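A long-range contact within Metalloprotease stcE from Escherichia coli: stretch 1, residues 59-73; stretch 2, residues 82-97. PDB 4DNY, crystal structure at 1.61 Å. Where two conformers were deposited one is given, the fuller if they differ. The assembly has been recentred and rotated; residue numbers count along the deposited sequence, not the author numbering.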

# COMPACT_ATOMS: atom_id res chain seq x y z
N THR A 59 -2.84 -5.72 7.77
CA THR A 59 -3.05 -5.23 9.13
C THR A 59 -3.97 -6.22 9.85
O THR A 59 -4.80 -6.89 9.19
CB THR A 59 -3.61 -3.84 9.14
OG1 THR A 59 -4.73 -3.79 8.26
CG2 THR A 59 -2.54 -2.78 8.70
N ALA A 60 -3.85 -6.30 11.15
CA ALA A 60 -4.66 -7.24 11.95
C ALA A 60 -4.79 -6.70 13.33
O ALA A 60 -4.12 -5.72 13.69
CB ALA A 60 -3.97 -8.65 11.95
N ASN A 61 -5.66 -7.33 14.15
CA ASN A 61 -5.71 -6.97 15.55
C ASN A 61 -4.32 -7.19 16.19
O ASN A 61 -3.67 -8.21 15.97
CB ASN A 61 -6.78 -7.76 16.25
CG ASN A 61 -8.21 -7.34 15.86
OD1 ASN A 61 -8.41 -6.18 15.46
ND2 ASN A 61 -9.16 -8.25 16.00
N GLY A 62 -3.86 -6.15 16.88
CA GLY A 62 -2.54 -6.17 17.48
C GLY A 62 -1.42 -5.82 16.52
O GLY A 62 -0.24 -5.91 16.90
N ARG A 63 -1.77 -5.49 15.29
CA ARG A 63 -0.79 -5.28 14.22
C ARG A 63 -1.33 -4.24 13.26
O ARG A 63 -1.69 -4.56 12.11
CB ARG A 63 -0.55 -6.60 13.51
CG ARG A 63 0.62 -6.57 12.52
CD ARG A 63 0.33 -7.44 11.30
NE ARG A 63 0.02 -8.81 11.69
CZ ARG A 63 -0.59 -9.70 10.93
NH1 ARG A 63 -0.79 -10.92 11.40
NH2 ARG A 63 -1.00 -9.42 9.71
N TRP A 64 -1.38 -3.01 13.74
CA TRP A 64 -2.14 -1.91 13.12
C TRP A 64 -1.47 -0.58 13.34
O TRP A 64 -0.81 -0.39 14.36
CB TRP A 64 -3.56 -1.88 13.72
CG TRP A 64 -4.39 -0.67 13.51
CD1 TRP A 64 -5.27 -0.44 12.46
CD2 TRP A 64 -4.44 0.51 14.35
NE1 TRP A 64 -5.81 0.83 12.59
CE2 TRP A 64 -5.35 1.41 13.75
CE3 TRP A 64 -3.79 0.87 15.52
CZ2 TRP A 64 -5.63 2.62 14.29
CZ3 TRP A 64 -4.06 2.09 16.08
CH2 TRP A 64 -4.97 2.97 15.48
N VAL A 65 -1.59 0.31 12.37
CA VAL A 65 -1.33 1.71 12.61
C VAL A 65 -2.43 2.53 11.99
O VAL A 65 -3.08 2.05 11.05
CB VAL A 65 -0.00 2.20 11.93
CG1 VAL A 65 1.19 1.63 12.74
CG2 VAL A 65 0.04 1.84 10.42
N ARG A 66 -2.63 3.73 12.51
CA ARG A 66 -3.71 4.60 12.04
C ARG A 66 -3.54 5.13 10.64
O ARG A 66 -4.49 5.11 9.89
CB ARG A 66 -3.87 5.76 13.01
CG ARG A 66 -5.15 6.49 12.77
CD ARG A 66 -5.25 7.68 13.67
NE ARG A 66 -4.43 8.75 13.07
CZ ARG A 66 -4.12 9.91 13.63
NH1 ARG A 66 -4.56 10.23 14.85
NH2 ARG A 66 -3.37 10.78 12.94
N ASP A 67 -2.36 5.63 10.32
CA ASP A 67 -2.13 6.33 9.07
C ASP A 67 -1.08 5.62 8.31
O ASP A 67 -0.05 5.32 8.85
CB ASP A 67 -1.68 7.78 9.30
CG ASP A 67 -2.73 8.63 10.04
OD1 ASP A 67 -3.92 8.42 9.84
OD2 ASP A 67 -2.32 9.54 10.79
N ILE A 68 -1.33 5.39 7.03
CA ILE A 68 -0.39 4.76 6.15
C ILE A 68 -0.21 5.60 4.90
O ILE A 68 -1.16 5.91 4.19
CB ILE A 68 -0.92 3.39 5.71
CG1 ILE A 68 -1.14 2.52 7.00
CG2 ILE A 68 0.04 2.72 4.70
CD1 ILE A 68 -2.01 1.30 6.78
N TYR A 69 1.06 5.89 4.56
CA TYR A 69 1.35 6.77 3.45
C TYR A 69 1.99 6.03 2.29
O TYR A 69 3.03 5.37 2.46
CB TYR A 69 2.31 7.88 3.90
CG TYR A 69 1.68 8.82 4.93
CD1 TYR A 69 1.02 9.96 4.54
CD2 TYR A 69 1.74 8.51 6.29
CE1 TYR A 69 0.48 10.82 5.49
CE2 TYR A 69 1.19 9.36 7.24
CZ TYR A 69 0.53 10.50 6.80
OH TYR A 69 -0.04 11.37 7.74
N LEU A 70 1.42 6.16 1.08
CA LEU A 70 2.10 5.59 -0.07
C LEU A 70 3.23 6.55 -0.53
O LEU A 70 3.06 7.75 -0.50
CB LEU A 70 1.08 5.32 -1.17
CG LEU A 70 -0.03 4.33 -0.89
CD1 LEU A 70 -0.68 3.91 -2.23
CD2 LEU A 70 0.49 3.04 -0.22
N PRO A 71 4.39 5.99 -0.89
CA PRO A 71 5.51 6.84 -1.33
C PRO A 71 5.30 7.48 -2.70
O PRO A 71 4.45 7.01 -3.49
CB PRO A 71 6.65 5.86 -1.34
CG PRO A 71 6.01 4.49 -1.69
CD PRO A 71 4.70 4.55 -0.99
N GLN A 72 6.11 8.50 -3.02
CA GLN A 72 6.15 9.07 -4.34
C GLN A 72 7.57 8.98 -4.86
O GLN A 72 8.52 9.01 -4.09
CB GLN A 72 5.74 10.54 -4.31
CG GLN A 72 4.31 10.80 -3.91
CD GLN A 72 3.30 10.44 -5.01
OE1 GLN A 72 3.56 10.68 -6.19
NE2 GLN A 72 2.14 9.98 -4.60
N GLY A 73 7.72 8.88 -6.18
CA GLY A 73 9.03 8.92 -6.81
C GLY A 73 9.06 8.18 -8.10
O GLY A 73 8.24 7.29 -8.38
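Stretch 2 82-97: RFVSSAGYSSTVFYGD

Stretch 2 runs alongside stretch 1 in the same direction, pairing with it twice as parallel β-structure. Its first strand, which enters from earlier in the chain and includes Arg82 to Ser85, meets stretch 1 at Thr59; a loop through Ala87 to Ser90 follows, and a second strand, Ser91 to Tyr95, lies beside Asp67 to Tyr69. The axes of this second pair approach to 4.8 Å and cross at -21°. Together the two stretches bury 1032 Å².

Backbone hydrogen bonds set the register. In the second strand Thr92 N donates to Arg66 O, Thr92 O accepts from Ile68 N, Phe94 N donates to Ile68 O and Phe94 O accepts from Leu70 N, each at 2.9 Å. Thr92 and Phe94 thus direct both their amide and carbonyl groups to stretch 1, and Val93 lies level with Ile68 (CA to CA 4.8 Å). At the first strand, Ser86 N bonds to Thr59 O at 2.8 Å, whereas the bond from Thr59 N to Val84 O, 3.2 Å, is weak.

Side-chain hydrogen bonds hold the intervening loop and the start of the second strand. Gly88 N donates to Asn61 OD1 at 2.9 Å, Trp64 NE1 to Ser90 O at 3.0 Å, and Ser91 OG to Val65 O at 2.7 Å. A water joins Ser91 OG (2.8 Å) to Thr59 OG1 (2.7 Å), linking the two paired regions.

Apolar side chains pack on both faces of the sheet. On the face carrying Asp67 and Thr92, the rings of Tyr69 and Phe94 form an offset stack, centroids 4.6 Å apart and planes at 13°. On the face of Ile68 and Val93, Phe83 CE1 lies 3.7 Å from Ile68 CG2, and Phe83 CZ 3.8 Å from Leu70 CD2. In the loop, Tyr89 CB sits over the Trp64 indole, 3.4 Å from CE2 of Trp64, and the Tyr89 ring turns its edge toward the indole face.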

# COMPACT_ATOMS: atom_id res chain seq x y z
N ARG A 82 -1.09 -3.64 -2.37
CA ARG A 82 -2.36 -4.21 -1.94
C ARG A 82 -2.46 -4.13 -0.43
O ARG A 82 -1.47 -4.33 0.27
CB ARG A 82 -2.48 -5.69 -2.39
CG ARG A 82 -3.83 -6.29 -2.03
CD ARG A 82 -3.97 -7.70 -2.51
NE ARG A 82 -3.98 -7.78 -3.99
CZ ARG A 82 -3.13 -8.47 -4.73
NH1 ARG A 82 -2.13 -9.15 -4.12
NH2 ARG A 82 -3.24 -8.55 -6.06
N PHE A 83 -3.64 -3.80 0.08
CA PHE A 83 -3.94 -3.82 1.54
C PHE A 83 -5.01 -4.84 1.81
O PHE A 83 -6.00 -4.88 1.07
CB PHE A 83 -4.46 -2.47 2.02
CG PHE A 83 -3.42 -1.41 2.02
CD1 PHE A 83 -2.70 -1.12 3.15
CD2 PHE A 83 -3.15 -0.66 0.86
CE1 PHE A 83 -1.72 -0.14 3.13
CE2 PHE A 83 -2.20 0.34 0.86
CZ PHE A 83 -1.48 0.58 1.99
N VAL A 84 -4.83 -5.63 2.86
CA VAL A 84 -5.85 -6.50 3.40
C VAL A 84 -5.97 -6.30 4.88
O VAL A 84 -5.01 -6.56 5.61
CB VAL A 84 -5.55 -8.01 3.07
CG1 VAL A 84 -6.71 -8.89 3.59
CG2 VAL A 84 -5.27 -8.20 1.60
N SER A 85 -7.11 -5.77 5.34
CA SER A 85 -7.29 -5.48 6.76
C SER A 85 -8.09 -6.58 7.46
O SER A 85 -9.23 -6.90 7.08
CB SER A 85 -8.04 -4.19 6.96
OG SER A 85 -8.39 -4.10 8.34
N SER A 86 -7.52 -7.10 8.54
CA SER A 86 -8.29 -7.93 9.48
C SER A 86 -8.26 -7.24 10.85
O SER A 86 -8.47 -7.86 11.89
CB SER A 86 -7.78 -9.39 9.52
OG SER A 86 -6.42 -9.45 9.83
N ALA A 87 -8.01 -5.92 10.85
CA ALA A 87 -7.93 -5.11 12.09
C ALA A 87 -9.28 -4.43 12.34
O ALA A 87 -9.79 -3.76 11.44
CB ALA A 87 -6.86 -4.05 11.97
N GLY A 88 -9.80 -4.57 13.54
CA GLY A 88 -11.04 -3.87 13.93
C GLY A 88 -10.95 -2.38 13.78
O GLY A 88 -11.89 -1.73 13.29
N TYR A 89 -9.82 -1.79 14.18
CA TYR A 89 -9.60 -0.37 13.96
C TYR A 89 -9.41 -0.03 12.51
O TYR A 89 -8.74 -0.76 11.79
CB TYR A 89 -8.39 0.19 14.76
CG TYR A 89 -8.50 0.15 16.26
CD1 TYR A 89 -9.66 0.47 16.90
CD2 TYR A 89 -7.40 -0.11 17.01
CE1 TYR A 89 -9.74 0.48 18.30
CE2 TYR A 89 -7.49 -0.12 18.41
CZ TYR A 89 -8.65 0.19 19.04
OH TYR A 89 -8.73 0.17 20.43
N SER A 90 -9.96 1.08 12.08
CA SER A 90 -9.77 1.53 10.72
C SER A 90 -8.43 2.25 10.58
O SER A 90 -7.88 2.75 11.57
CB SER A 90 -10.92 2.46 10.27
OG SER A 90 -10.97 3.70 10.98
N SER A 91 -7.96 2.34 9.35
CA SER A 91 -6.74 3.05 9.00
C SER A 91 -7.10 4.01 7.84
O SER A 91 -8.07 3.79 7.14
CB SER A 91 -5.65 2.12 8.55
OG SER A 91 -5.25 1.24 9.59
N THR A 92 -6.28 5.01 7.66
CA THR A 92 -6.41 5.92 6.51
C THR A 92 -5.19 5.66 5.65
O THR A 92 -4.04 5.71 6.16
CB THR A 92 -6.46 7.40 6.91
OG1 THR A 92 -7.61 7.59 7.77
CG2 THR A 92 -6.57 8.26 5.65
N VAL A 93 -5.40 5.40 4.35
CA VAL A 93 -4.31 5.30 3.38
C VAL A 93 -4.27 6.57 2.56
O VAL A 93 -5.25 6.93 1.92
CB VAL A 93 -4.48 4.12 2.44
CG1 VAL A 93 -3.33 4.09 1.40
CG2 VAL A 93 -4.53 2.79 3.28
N PHE A 94 -3.13 7.25 2.62
CA PHE A 94 -2.90 8.49 1.90
C PHE A 94 -2.13 8.18 0.63
O PHE A 94 -1.06 7.52 0.66
CB PHE A 94 -2.09 9.48 2.79
CG PHE A 94 -2.78 9.88 4.04
CD1 PHE A 94 -3.60 10.98 4.06
CD2 PHE A 94 -2.60 9.12 5.24
CE1 PHE A 94 -4.22 11.33 5.25
CE2 PHE A 94 -3.26 9.46 6.38
CZ PHE A 94 -4.08 10.57 6.36
N TYR A 95 -2.62 8.72 -0.49
CA TYR A 95 -2.01 8.46 -1.77
C TYR A 95 -2.14 9.72 -2.64
O TYR A 95 -3.22 10.06 -3.09
CB TYR A 95 -2.60 7.21 -2.43
CG TYR A 95 -4.06 7.21 -2.73
CD1 TYR A 95 -4.54 7.25 -4.03
CD2 TYR A 95 -5.00 7.13 -1.69
CE1 TYR A 95 -5.91 7.20 -4.28
CE2 TYR A 95 -6.33 7.04 -1.92
CZ TYR A 95 -6.83 7.12 -3.22
OH TYR A 95 -8.17 7.03 -3.52
N GLY A 96 -1.00 10.38 -2.89
CA GLY A 96 -1.04 11.71 -3.53
C GLY A 96 -1.87 12.69 -2.73
O GLY A 96 -1.66 12.83 -1.54
N ASP A 97 -2.82 13.35 -3.39
CA ASP A 97 -3.73 14.32 -2.78
C ASP A 97 -4.99 13.66 -2.24
O ASP A 97 -5.88 14.35 -1.72
CB ASP A 97 -4.17 15.36 -3.84
CG ASP A 97 -3.04 16.30 -4.26
OD1 ASP A 97 -2.09 16.46 -3.47
OD2 ASP A 97 -3.13 16.84 -5.38
O HOH W 1 -5.82 -1.40 9.05
O HOH W 2 -7.50 -3.39 15.36
O HOH W 3 -6.82 -9.92 13.43
O HOH W 4 -7.29 6.87 10.38
O HOH W 5 1.57 9.61 -1.77